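Side-chain contacts in putative glutathione S-transferase (Corynebacterium glutamicum, PDB 3M1G), which probably acts as an omega-like glutathione transferase, using a cysteine-based active site: residues A[191-195]-A[196-200]; A[252-256]-A[257-261]; A[275-278]-A[279-282]; A[284-287]-A[288-291]; A[294-297]-A[298-302]. All blocks are in the same frame, centred on the assembly; numbering follows the deposited sequence.

How the contacts relate
All five contacts are local, lie in series along the helical C-terminal domain, and neither nest nor cross. Contact 1 joins the end of helix 182-197 to helix 199-204. Contact 2 makes a similar passage from helix 243-253 into helix 255-259 and packs against contact 1 through Val200. Contact 3 spans about two turns of helix 274-284, whose Leu276, Tyr279 and Leu280 press on Leu252 of contact 2. Contact 4 closes the loop that follows this helix; its Phe284 touches Val253 of contact 2 and Phe295 of contact 5. Contact 5 opens helix 295-305, which lies against helix 255-259, with centres of contacts 2 and 5 about 11 Å apart.

Contact 1. Residues A[191-195]-A[196-200]; sequences RIFTE and VNNGV
Phe193 and Asn198, five residues apart where helix 182-197 gives way to helix 199-204, lie alongside each other and point the same way. From CB, which is 4.0 Å from Asn197 OD1, the Phe193 side chain runs with CG anti to the backbone N (chi1 173°). CD1 keeps the same amide oxygen near the ring edge. One atom further out, CE1 passes to Asn198, with ND2 of that residue at 3.7 Å, and at the tip CZ approaches Asn198 ND2 to 3.2 Å. The amide of Asn198 is inclined by 51° to the ring, so the two neither stack flat nor meet squarely.

The backbone explains why these residues are neighbours. Asn197 N and Val196 N both donate to Ile192 O, from opposite faces of its carbonyl plane, and Asn198 N reaches Phe193 O at 2.9 Å. Bonds spanning five residues make this a pi-type turn, here within the all-helical domain of the glutathione transferase fold and just ahead of Tyr201, the predicted proton donor/acceptor. Asparagine suits position 197 because its buried amide has polar partners: ND2 bonds to Thr251 OG1 and to Arg247 O on helix 243-253.

Val196 and Ile192 turn their branches into the same helical core, with Ile192 CG2 4.3 Å from Val196 CB. Gly199, having no side chain, lets its CA come to 3.4 Å from Glu195 O in a C-H...O contact. On the outer side Thr194 OG1 donates to the anti lone pair of Glu195 OE2, while Glu195 OE1 is salt-bridged to Arg218 of helix 209-229.

Contact 2. Residues A[252-256]-A[257-261]; sequences LVRFD and AVYHG
Arg254 and Tyr259 meet across the widened turn of helix 255-259, just after the break that separates it from helix 243-253. Among the backbone bonds, Arg254 O accepts two: Val258 N at 3.0 Å and Tyr259 N at 3.2 Å arrive from opposite faces of its carbonyl plane. Phe255 O receives His260 N at 2.8 Å, again five residues on, as expected of a pi-type turn.

Water completes the polar framework. One molecule donates to Val253 O and accepts from Ala257 N, filling in for a direct bond, while a second links Asp256 O to Gly261 N.

Van der Waals contacts centre on two aromatic side chains. The Tyr259 ring lays one face over Arg254 O, and its CE2 touches Arg254 CB at 3.6 Å. The extended arginine chain runs beside the ring, bringing CD to 3.5 Å from Tyr259 OH. Phe255 crosses obliquely, its CD2 making an apolar contact with Tyr259 CB. At the subunit interface the His260 ring meets His260 of the second subunit.

Charged ends point elsewhere. Arginine suits position 254 because its methylenes line the tyrosine while its guanidinium bonds to Pro250 O, Ala69 O and His74, tying this turn to the thioredoxin-like domain; Asp256 OD1 takes Ile270 N.

With the Tyr259 ring held against Arg254, the OH groups of Tyr259 and Tyr302 probably share a hydrogen bond, consistent with their predicted part in lowering the pKa of the active-site cysteine.

Contact 3. Residues A[275-278]-A[279-282]; sequences NLWG and YLRD
Trp277 leaves the helix with CG anti to the backbone N (chi1 179°), while Arg281, one turn later, sends CG beside its own N and then bends sharply at chi3 (-70°), folding its guanidinium back over the indole. Four residues apart on helix 274-284, an alpha-helix of the C-terminal glutathione transferase domain, the two meet with the guanidinium stacked flat on the indole. The planes are only 9° apart and the group centres 3.6 Å.

The guanidinium carbon CZ lies over the five-membered ring, a cation-pi contact, and Arg281 CD lies over the face, 3.7 Å from the centroid of the six-membered ring, adding a CH-pi contact. A long, bendable side chain ending in a flat cation suits this place, since methylenes and charge each find part of the same face. Glycine at position 278 leaves its CA and N beside the guanidinium.

The ring is gripped from other directions too. Leu280 CD2 reaches the indole rim at CZ3, 4.0 Å away, and Leu280 also packs on Tyr249 and Leu252 of helix 243-253. Phe324 meets the ring edge-to-face. Arg281 NH2 bonds to Thr326 and NH1 to a glycerol molecule, probably from the crystallisation liquor.

On the inner side, Tyr279 turns its ring to helix 243-253, where OH bonds to Asp245, and Asp282 forms a salt bridge with Arg234.

Trp277 O takes two donors from one residue: Arg281 N at 3.1 Å, and from the opposite face of the carbonyl plane Arg281 NE at 3.2 Å.

Contact 4. Residues A[284-287]-A[288-291]; sequences FQTP and GFGD
The Phe284 ring carries Gly290 CA over one face, 3.7 Å from its centroid and somewhat toward the rim, a CH-pi contact; glycine suits the place because a CB here would run into Phe284 O. The second ring, Phe289, is met at its edge: Thr286 O lies in its plane, and Pro287 O is 3.5 Å from CD1. Alongside it, Thr286 CG2 approaches the same CD1, both side chains pointing the same way.

Thr286 and Phe289 are brought together by a type II beta turn of residues 286-289, closed by Phe289 N donating to Thr286 O at 3.1 Å. Proline suits the second position, where the chain is already bent to the angles its ring requires. Gly288 takes the third with a positive phi (95°), at which a CB would be jammed against Pro287 O. A weak bond from Gly290 N to Phe284 O draws Gly290 back to the Phe284 ring. A water molecule donates to Thr286 O and accepts from Asp291 N at 3.0 Å, linking the turn to the short 3-10 segment that follows. Asp291 OD1 also weakly accepts from Gly288 N.

Thr286 OG1 bonds back to Asp282 O in the last turn of helix 274-284. Phe289 reaches across to Ile78 and Leu82 of helix 71-83 and to Ile246 and Tyr249 of helix 243-253, while Asp291 OD2 is salt-bridged to Arg81, tying the loop before helix 295-305 to the thioredoxin-like domain.

Contact 5. Residues A[294-297]-A[298-302]; sequences DFTE and IKQHY
Ile298 lies close against Asp294 at the start of helix 295-305, its CG1 3.2 Å from Asp294 O and its CD1 3.5 Å from the same oxygen. Ile298 N also donates to that oxygen, in the carbonyl plane, at 3.0 Å. Beyond this, the side chain meets Val258 of helix 255-259, so a bulky apolar residue suits this buried place.

Asp294 is the N-cap. Its OD1 accepts from Glu297 N at 3.1 Å, from above the carboxylate plane, and its charge would be favourably placed at the positive end of the helix. OD2 bonds to Asn356. Within the helical glutathione transferase domain this helix carries Tyr302, predicted to lower the pKa of the active-site cysteine; Tyr302 OH is hydrogen-bonded to Tyr201 OH. His301, one position earlier, bonds to Asp99.

The outer side is looser at Thr296 and the exposed Gln300, which run side by side, pointing the same way, with Thr296 CG2 3.5 Å from Gln300 NE2. Lys299 stands apart from this: bending at chi3 (71°), it reaches away from residues 294-297 to a firm hold, NZ bonding to both Pro316 O and Gly318 O.

Contact 1. Residues A[191-195]-A[196-200]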
# COMPACT_ATOMS: atom_id res chain seq x y z
N ARG A 191 17.69 -3.63 18.35
CA ARG A 191 16.37 -3.05 18.25
C ARG A 191 15.86 -3.13 16.81
O ARG A 191 14.74 -3.53 16.57
CB ARG A 191 16.36 -1.61 18.75
CG ARG A 191 14.93 -1.02 18.91
CD ARG A 191 14.95 0.30 19.63
NE ARG A 191 13.60 0.86 19.75
CZ ARG A 191 13.32 2.10 20.14
NH1 ARG A 191 14.29 2.92 20.47
NH2 ARG A 191 12.07 2.52 20.22
N ILE A 192 16.70 -2.80 15.83
CA ILE A 192 16.28 -2.91 14.43
C ILE A 192 15.94 -4.36 14.07
O ILE A 192 14.93 -4.66 13.41
CB ILE A 192 17.34 -2.33 13.50
CG1 ILE A 192 17.38 -0.81 13.67
CG2 ILE A 192 17.08 -2.73 12.03
CD1 ILE A 192 18.60 -0.14 12.93
N PHE A 193 16.74 -5.30 14.55
CA PHE A 193 16.49 -6.69 14.24
C PHE A 193 15.13 -7.21 14.77
O PHE A 193 14.38 -7.80 14.03
CB PHE A 193 17.60 -7.57 14.81
CG PHE A 193 17.33 -9.00 14.67
CD1 PHE A 193 17.33 -9.59 13.41
CD2 PHE A 193 17.08 -9.79 15.78
CE1 PHE A 193 17.09 -10.95 13.28
CE2 PHE A 193 16.83 -11.17 15.65
CZ PHE A 193 16.82 -11.74 14.41
N THR A 194 14.86 -7.04 16.05
CA THR A 194 13.64 -7.60 16.61
C THR A 194 12.38 -6.82 16.18
O THR A 194 11.33 -7.41 15.96
CB THR A 194 13.70 -7.74 18.17
OG1 THR A 194 13.82 -6.45 18.77
CG2 THR A 194 14.89 -8.65 18.62
N GLU A 195 12.47 -5.51 16.05
CA GLU A 195 11.25 -4.71 15.82
C GLU A 195 10.99 -4.36 14.35
O GLU A 195 9.85 -4.05 14.00
CB GLU A 195 11.34 -3.42 16.61
CG GLU A 195 11.71 -3.59 18.06
CD GLU A 195 10.82 -4.58 18.80
OE1 GLU A 195 9.60 -4.26 18.98
OE2 GLU A 195 11.35 -5.64 19.22
N VAL A 196 12.03 -4.42 13.51
CA VAL A 196 11.93 -4.02 12.09
C VAL A 196 12.28 -5.17 11.15
O VAL A 196 11.39 -5.59 10.37
CB VAL A 196 12.80 -2.79 11.81
CG1 VAL A 196 12.71 -2.36 10.33
CG2 VAL A 196 12.35 -1.62 12.78
N ASN A 197 13.52 -5.70 11.19
CA ASN A 197 13.92 -6.77 10.29
C ASN A 197 13.00 -7.98 10.43
O ASN A 197 12.52 -8.50 9.43
CB ASN A 197 15.38 -7.30 10.51
CG ASN A 197 16.46 -6.24 10.33
OD1 ASN A 197 17.44 -6.29 11.06
ND2 ASN A 197 16.31 -5.28 9.37
N ASN A 198 12.82 -8.47 11.66
CA ASN A 198 11.87 -9.50 11.94
C ASN A 198 10.46 -8.99 12.08
O ASN A 198 9.52 -9.76 11.95
CB ASN A 198 12.17 -10.17 13.28
CG ASN A 198 13.01 -11.37 13.13
OD1 ASN A 198 13.07 -11.98 12.06
ND2 ASN A 198 13.66 -11.77 14.23
N GLY A 199 10.33 -7.73 12.48
CA GLY A 199 9.04 -7.07 12.73
C GLY A 199 8.07 -7.17 11.57
O GLY A 199 6.87 -7.38 11.79
N VAL A 200 8.57 -7.01 10.34
CA VAL A 200 7.72 -7.15 9.17
C VAL A 200 7.18 -8.58 9.02
O VAL A 200 5.99 -8.76 8.68
CB VAL A 200 8.38 -6.62 7.87
CG1 VAL A 200 8.65 -5.09 8.01
CG2 VAL A 200 9.68 -7.41 7.47

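Contact 2. Residues A[252-256]-A[257-261]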
# COMPACT_ATOMS: atom_id res chain seq x y z
N LEU A 252 14.04 -1.93 4.38
CA LEU A 252 13.46 -0.71 3.82
C LEU A 252 13.26 -0.78 2.30
O LEU A 252 12.22 -0.34 1.80
CB LEU A 252 14.26 0.54 4.17
CG LEU A 252 14.33 0.96 5.63
CD1 LEU A 252 15.20 2.24 5.75
CD2 LEU A 252 12.95 1.14 6.29
N VAL A 253 14.22 -1.39 1.60
CA VAL A 253 14.16 -1.48 0.15
C VAL A 253 13.08 -2.45 -0.37
O VAL A 253 12.65 -2.35 -1.53
CB VAL A 253 15.53 -1.80 -0.43
CG1 VAL A 253 15.85 -3.32 -0.35
CG2 VAL A 253 15.65 -1.24 -1.85
N ARG A 254 12.62 -3.35 0.49
CA ARG A 254 11.56 -4.27 0.19
C ARG A 254 10.22 -3.80 0.75
O ARG A 254 9.19 -4.46 0.57
CB ARG A 254 11.88 -5.66 0.79
CG ARG A 254 13.01 -6.40 0.10
CD ARG A 254 13.54 -7.57 0.92
NE ARG A 254 14.52 -8.30 0.12
CZ ARG A 254 15.76 -7.87 -0.13
NH1 ARG A 254 16.20 -6.76 0.42
NH2 ARG A 254 16.57 -8.56 -0.93
N PHE A 255 10.22 -2.68 1.44
CA PHE A 255 9.01 -2.27 2.16
C PHE A 255 7.82 -1.86 1.29
O PHE A 255 6.77 -2.51 1.32
CB PHE A 255 9.32 -1.18 3.18
CG PHE A 255 8.25 -1.04 4.22
CD1 PHE A 255 7.15 -0.23 3.99
CD2 PHE A 255 8.34 -1.72 5.39
CE1 PHE A 255 6.16 -0.08 4.95
CE2 PHE A 255 7.37 -1.59 6.37
CZ PHE A 255 6.26 -0.73 6.14
N ASP A 256 7.97 -0.81 0.50
CA ASP A 256 6.86 -0.39 -0.34
C ASP A 256 6.52 -1.47 -1.37
O ASP A 256 5.32 -1.71 -1.67
CB ASP A 256 7.13 0.96 -1.02
CG ASP A 256 7.14 2.14 -0.03
OD1 ASP A 256 6.77 1.92 1.15
OD2 ASP A 256 7.53 3.27 -0.43
N ALA A 257 7.55 -2.16 -1.88
CA ALA A 257 7.35 -3.19 -2.90
C ALA A 257 6.59 -4.43 -2.42
O ALA A 257 5.84 -5.04 -3.20
CB ALA A 257 8.72 -3.61 -3.53
N VAL A 258 6.79 -4.83 -1.16
CA VAL A 258 6.26 -6.10 -0.65
C VAL A 258 5.62 -5.99 0.73
O VAL A 258 4.45 -6.30 0.90
CB VAL A 258 7.35 -7.21 -0.57
CG1 VAL A 258 6.77 -8.43 0.17
CG2 VAL A 258 7.84 -7.59 -1.97
N TYR A 259 6.36 -5.55 1.71
CA TYR A 259 5.87 -5.63 3.10
C TYR A 259 4.65 -4.76 3.35
O TYR A 259 3.76 -5.12 4.12
CB TYR A 259 6.96 -5.22 4.08
CG TYR A 259 8.26 -6.06 4.01
CD1 TYR A 259 8.24 -7.42 3.75
CD2 TYR A 259 9.51 -5.45 4.20
CE1 TYR A 259 9.43 -8.17 3.72
CE2 TYR A 259 10.68 -6.17 4.16
CZ TYR A 259 10.64 -7.53 3.93
OH TYR A 259 11.79 -8.26 3.91
N HIS A 260 4.61 -3.61 2.71
CA HIS A 260 3.48 -2.66 2.83
C HIS A 260 2.13 -3.33 2.61
O HIS A 260 1.23 -3.19 3.44
CB HIS A 260 3.69 -1.47 1.86
CG HIS A 260 2.64 -0.40 1.97
ND1 HIS A 260 1.41 -0.51 1.34
CD2 HIS A 260 2.61 0.76 2.68
CE1 HIS A 260 0.66 0.53 1.69
NE2 HIS A 260 1.38 1.35 2.45
N GLY A 261 1.97 -4.03 1.48
CA GLY A 261 0.74 -4.72 1.14
C GLY A 261 0.70 -6.22 1.53
O GLY A 261 -0.14 -6.64 2.32
O HOH W 1 10.27 -1.19 -1.98
O HOH W 2 3.47 -3.94 -1.11

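Contact 3. Residues A[275-278]-A[279-282]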
# COMPACT_ATOMS: atom_id res chain seq x y z
N ASN A 275 12.57 11.46 6.41
CA ASN A 275 13.95 11.06 6.70
C ASN A 275 14.29 9.66 6.22
O ASN A 275 15.33 9.47 5.57
CB ASN A 275 14.28 11.24 8.16
CG ASN A 275 14.29 12.68 8.56
OD1 ASN A 275 15.07 13.46 8.02
ND2 ASN A 275 13.40 13.06 9.43
N LEU A 276 13.42 8.69 6.48
CA LEU A 276 13.67 7.32 6.01
C LEU A 276 13.76 7.27 4.50
O LEU A 276 14.57 6.51 3.96
CB LEU A 276 12.60 6.34 6.49
CG LEU A 276 12.68 6.01 8.00
CD1 LEU A 276 11.38 5.27 8.45
CD2 LEU A 276 13.88 5.18 8.29
N TRP A 277 12.91 8.04 3.82
CA TRP A 277 12.88 7.99 2.35
C TRP A 277 14.13 8.63 1.72
O TRP A 277 14.65 8.11 0.74
CB TRP A 277 11.62 8.66 1.82
CG TRP A 277 11.43 8.73 0.33
CD1 TRP A 277 11.01 9.81 -0.33
CD2 TRP A 277 11.61 7.69 -0.68
NE1 TRP A 277 10.92 9.55 -1.68
CE2 TRP A 277 11.29 8.27 -1.92
CE3 TRP A 277 12.03 6.35 -0.64
CZ2 TRP A 277 11.33 7.55 -3.13
CZ3 TRP A 277 12.12 5.63 -1.86
CH2 TRP A 277 11.76 6.24 -3.08
N GLY A 278 14.56 9.76 2.26
CA GLY A 278 15.85 10.37 1.88
C GLY A 278 17.00 9.41 2.12
O GLY A 278 17.81 9.17 1.22
N TYR A 279 17.04 8.83 3.31
CA TYR A 279 18.06 7.81 3.67
C TYR A 279 18.05 6.60 2.73
O TYR A 279 19.10 6.16 2.25
CB TYR A 279 17.83 7.42 5.13
CG TYR A 279 18.53 6.19 5.68
CD1 TYR A 279 19.79 6.27 6.21
CD2 TYR A 279 17.88 4.95 5.72
CE1 TYR A 279 20.40 5.17 6.76
CE2 TYR A 279 18.48 3.84 6.27
CZ TYR A 279 19.75 3.96 6.80
OH TYR A 279 20.38 2.88 7.37
N LEU A 280 16.87 6.05 2.47
CA LEU A 280 16.75 4.93 1.56
C LEU A 280 17.26 5.22 0.17
O LEU A 280 17.97 4.40 -0.43
CB LEU A 280 15.31 4.41 1.53
CG LEU A 280 15.00 3.21 0.60
CD1 LEU A 280 15.92 2.01 0.84
CD2 LEU A 280 13.46 2.81 0.71
N ARG A 281 16.93 6.38 -0.36
CA ARG A 281 17.41 6.75 -1.68
C ARG A 281 18.94 6.93 -1.72
O ARG A 281 19.61 6.50 -2.68
CB ARG A 281 16.71 8.03 -2.15
CG ARG A 281 15.26 7.78 -2.60
CD ARG A 281 14.57 9.04 -2.99
NE ARG A 281 14.31 9.89 -1.84
CZ ARG A 281 13.84 11.14 -1.92
NH1 ARG A 281 13.57 11.81 -0.80
NH2 ARG A 281 13.63 11.72 -3.09
N ASP A 282 19.48 7.59 -0.69
CA ASP A 282 20.94 7.86 -0.52
C ASP A 282 21.69 6.51 -0.54
O ASP A 282 22.62 6.32 -1.31
CB ASP A 282 21.07 8.61 0.83
CG ASP A 282 22.48 9.15 1.14
OD1 ASP A 282 23.40 9.06 0.33
OD2 ASP A 282 22.64 9.73 2.24

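Contact 4. Residues A[284-287]-A[288-291]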
# COMPACT_ATOMS: atom_id res chain seq x y z
N PHE A 284 20.43 3.51 -1.65
CA PHE A 284 20.15 2.84 -2.92
C PHE A 284 21.11 3.30 -4.00
O PHE A 284 21.61 2.49 -4.77
CB PHE A 284 18.70 3.05 -3.39
CG PHE A 284 18.38 2.34 -4.68
CD1 PHE A 284 18.63 2.95 -5.91
CD2 PHE A 284 17.85 1.05 -4.66
CE1 PHE A 284 18.39 2.28 -7.12
CE2 PHE A 284 17.57 0.37 -5.87
CZ PHE A 284 17.84 1.00 -7.10
N GLN A 285 21.37 4.59 -4.04
CA GLN A 285 22.21 5.21 -5.08
C GLN A 285 23.70 5.00 -4.83
O GLN A 285 24.51 5.42 -5.64
CB GLN A 285 21.88 6.69 -5.21
CG GLN A 285 20.41 6.92 -5.62
CD GLN A 285 19.94 8.34 -5.49
OE1 GLN A 285 20.73 9.27 -5.31
NE2 GLN A 285 18.61 8.53 -5.59
N THR A 286 24.06 4.29 -3.76
CA THR A 286 25.47 4.01 -3.43
C THR A 286 25.86 2.64 -3.98
O THR A 286 25.08 1.68 -3.92
CB THR A 286 25.66 4.03 -1.89
OG1 THR A 286 25.22 5.31 -1.39
CG2 THR A 286 27.12 3.76 -1.47
N PRO A 287 27.09 2.51 -4.51
CA PRO A 287 27.56 1.20 -4.95
C PRO A 287 27.40 0.13 -3.90
O PRO A 287 27.58 0.41 -2.71
CB PRO A 287 29.06 1.46 -5.25
CG PRO A 287 29.08 2.86 -5.70
CD PRO A 287 28.06 3.58 -4.81
N GLY A 288 27.07 -1.08 -4.34
CA GLY A 288 26.83 -2.20 -3.43
C GLY A 288 25.37 -2.39 -3.05
O GLY A 288 24.94 -3.51 -2.76
N PHE A 289 24.60 -1.31 -3.09
CA PHE A 289 23.22 -1.31 -2.58
C PHE A 289 22.24 -1.53 -3.78
O PHE A 289 21.80 -2.66 -4.02
CB PHE A 289 22.96 -0.01 -1.80
CG PHE A 289 23.67 0.07 -0.46
CD1 PHE A 289 24.96 0.56 -0.37
CD2 PHE A 289 23.04 -0.33 0.70
CE1 PHE A 289 25.61 0.65 0.85
CE2 PHE A 289 23.68 -0.23 1.96
CZ PHE A 289 24.99 0.24 2.03
N GLY A 290 21.96 -0.48 -4.54
CA GLY A 290 21.03 -0.57 -5.66
C GLY A 290 21.44 -1.57 -6.71
O GLY A 290 20.59 -2.23 -7.32
N ASP A 291 22.75 -1.73 -6.91
CA ASP A 291 23.25 -2.61 -7.97
C ASP A 291 23.28 -4.06 -7.53
O ASP A 291 23.76 -4.90 -8.27
CB ASP A 291 24.61 -2.09 -8.56
CG ASP A 291 25.80 -2.13 -7.55
OD1 ASP A 291 25.64 -2.55 -6.37
OD2 ASP A 291 26.94 -1.75 -7.98
O HOH W 3 24.51 0.67 -6.44

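Contact 5. Residues A[294-297]-A[298-302]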
# COMPACT_ATOMS: atom_id res chain seq x y z
N ASP A 294 17.36 -6.52 -6.94
CA ASP A 294 16.54 -6.96 -8.07
C ASP A 294 15.07 -6.96 -7.64
O ASP A 294 14.59 -7.88 -6.96
CB ASP A 294 16.98 -8.34 -8.57
CG ASP A 294 16.28 -8.77 -9.88
OD1 ASP A 294 15.09 -8.42 -10.03
OD2 ASP A 294 16.92 -9.47 -10.73
N PHE A 295 14.36 -5.90 -8.03
CA PHE A 295 12.99 -5.70 -7.56
C PHE A 295 12.03 -6.77 -8.09
O PHE A 295 11.10 -7.17 -7.39
CB PHE A 295 12.48 -4.31 -7.91
CG PHE A 295 13.09 -3.22 -7.08
CD1 PHE A 295 12.73 -3.05 -5.77
CD2 PHE A 295 14.01 -2.34 -7.63
CE1 PHE A 295 13.26 -2.03 -5.02
CE2 PHE A 295 14.55 -1.34 -6.91
CZ PHE A 295 14.17 -1.17 -5.57
N THR A 296 12.29 -7.26 -9.30
CA THR A 296 11.46 -8.33 -9.88
C THR A 296 11.56 -9.62 -9.10
O THR A 296 10.55 -10.22 -8.81
CB THR A 296 11.80 -8.57 -11.36
OG1 THR A 296 11.56 -7.36 -12.08
CG2 THR A 296 10.94 -9.71 -11.98
N GLU A 297 12.79 -10.03 -8.75
CA GLU A 297 12.95 -11.28 -8.01
C GLU A 297 12.46 -11.13 -6.60
O GLU A 297 11.92 -12.07 -6.04
CB GLU A 297 14.40 -11.78 -8.04
CG GLU A 297 14.75 -12.28 -9.43
CD GLU A 297 16.01 -13.11 -9.52
OE1 GLU A 297 16.60 -13.46 -8.48
OE2 GLU A 297 16.38 -13.46 -10.67
N ILE A 298 12.64 -9.97 -6.01
CA ILE A 298 12.05 -9.71 -4.67
C ILE A 298 10.51 -9.91 -4.72
O ILE A 298 9.97 -10.75 -3.99
CB ILE A 298 12.43 -8.30 -4.16
CG1 ILE A 298 13.92 -8.23 -3.81
CG2 ILE A 298 11.53 -7.83 -2.97
CD1 ILE A 298 14.45 -6.80 -3.66
N LYS A 299 9.82 -9.19 -5.62
CA LYS A 299 8.34 -9.25 -5.67
C LYS A 299 7.82 -10.62 -6.07
O LYS A 299 6.86 -11.15 -5.50
CB LYS A 299 7.79 -8.19 -6.62
CG LYS A 299 8.01 -6.74 -6.14
CD LYS A 299 7.64 -5.73 -7.24
CE LYS A 299 6.13 -5.65 -7.50
NZ LYS A 299 5.85 -4.85 -8.71
N GLN A 300 8.46 -11.24 -7.07
CA GLN A 300 8.04 -12.57 -7.48
C GLN A 300 8.16 -13.58 -6.34
O GLN A 300 7.25 -14.42 -6.14
CB GLN A 300 8.85 -13.03 -8.69
CG GLN A 300 8.41 -12.29 -9.94
CD GLN A 300 9.16 -12.77 -11.16
OE1 GLN A 300 10.10 -13.50 -11.04
NE2 GLN A 300 8.74 -12.35 -12.33
N HIS A 301 9.23 -13.51 -5.57
CA HIS A 301 9.42 -14.50 -4.52
C HIS A 301 8.29 -14.42 -3.49
O HIS A 301 7.65 -15.40 -3.15
CB HIS A 301 10.75 -14.34 -3.80
CG HIS A 301 10.83 -15.17 -2.56
ND1 HIS A 301 11.03 -16.54 -2.61
CD2 HIS A 301 10.65 -14.86 -1.26
CE1 HIS A 301 10.98 -17.03 -1.38
NE2 HIS A 301 10.75 -16.04 -0.55
N TYR A 302 8.02 -13.23 -3.00
CA TYR A 302 7.08 -13.10 -1.90
C TYR A 302 5.66 -13.39 -2.37
O TYR A 302 4.95 -14.18 -1.75
CB TYR A 302 7.17 -11.69 -1.30
CG TYR A 302 8.33 -11.51 -0.38
CD1 TYR A 302 9.58 -11.13 -0.86
CD2 TYR A 302 8.19 -11.74 0.99
CE1 TYR A 302 10.65 -10.95 -0.02
CE2 TYR A 302 9.26 -11.58 1.85
CZ TYR A 302 10.51 -11.21 1.33
OH TYR A 302 11.59 -11.01 2.18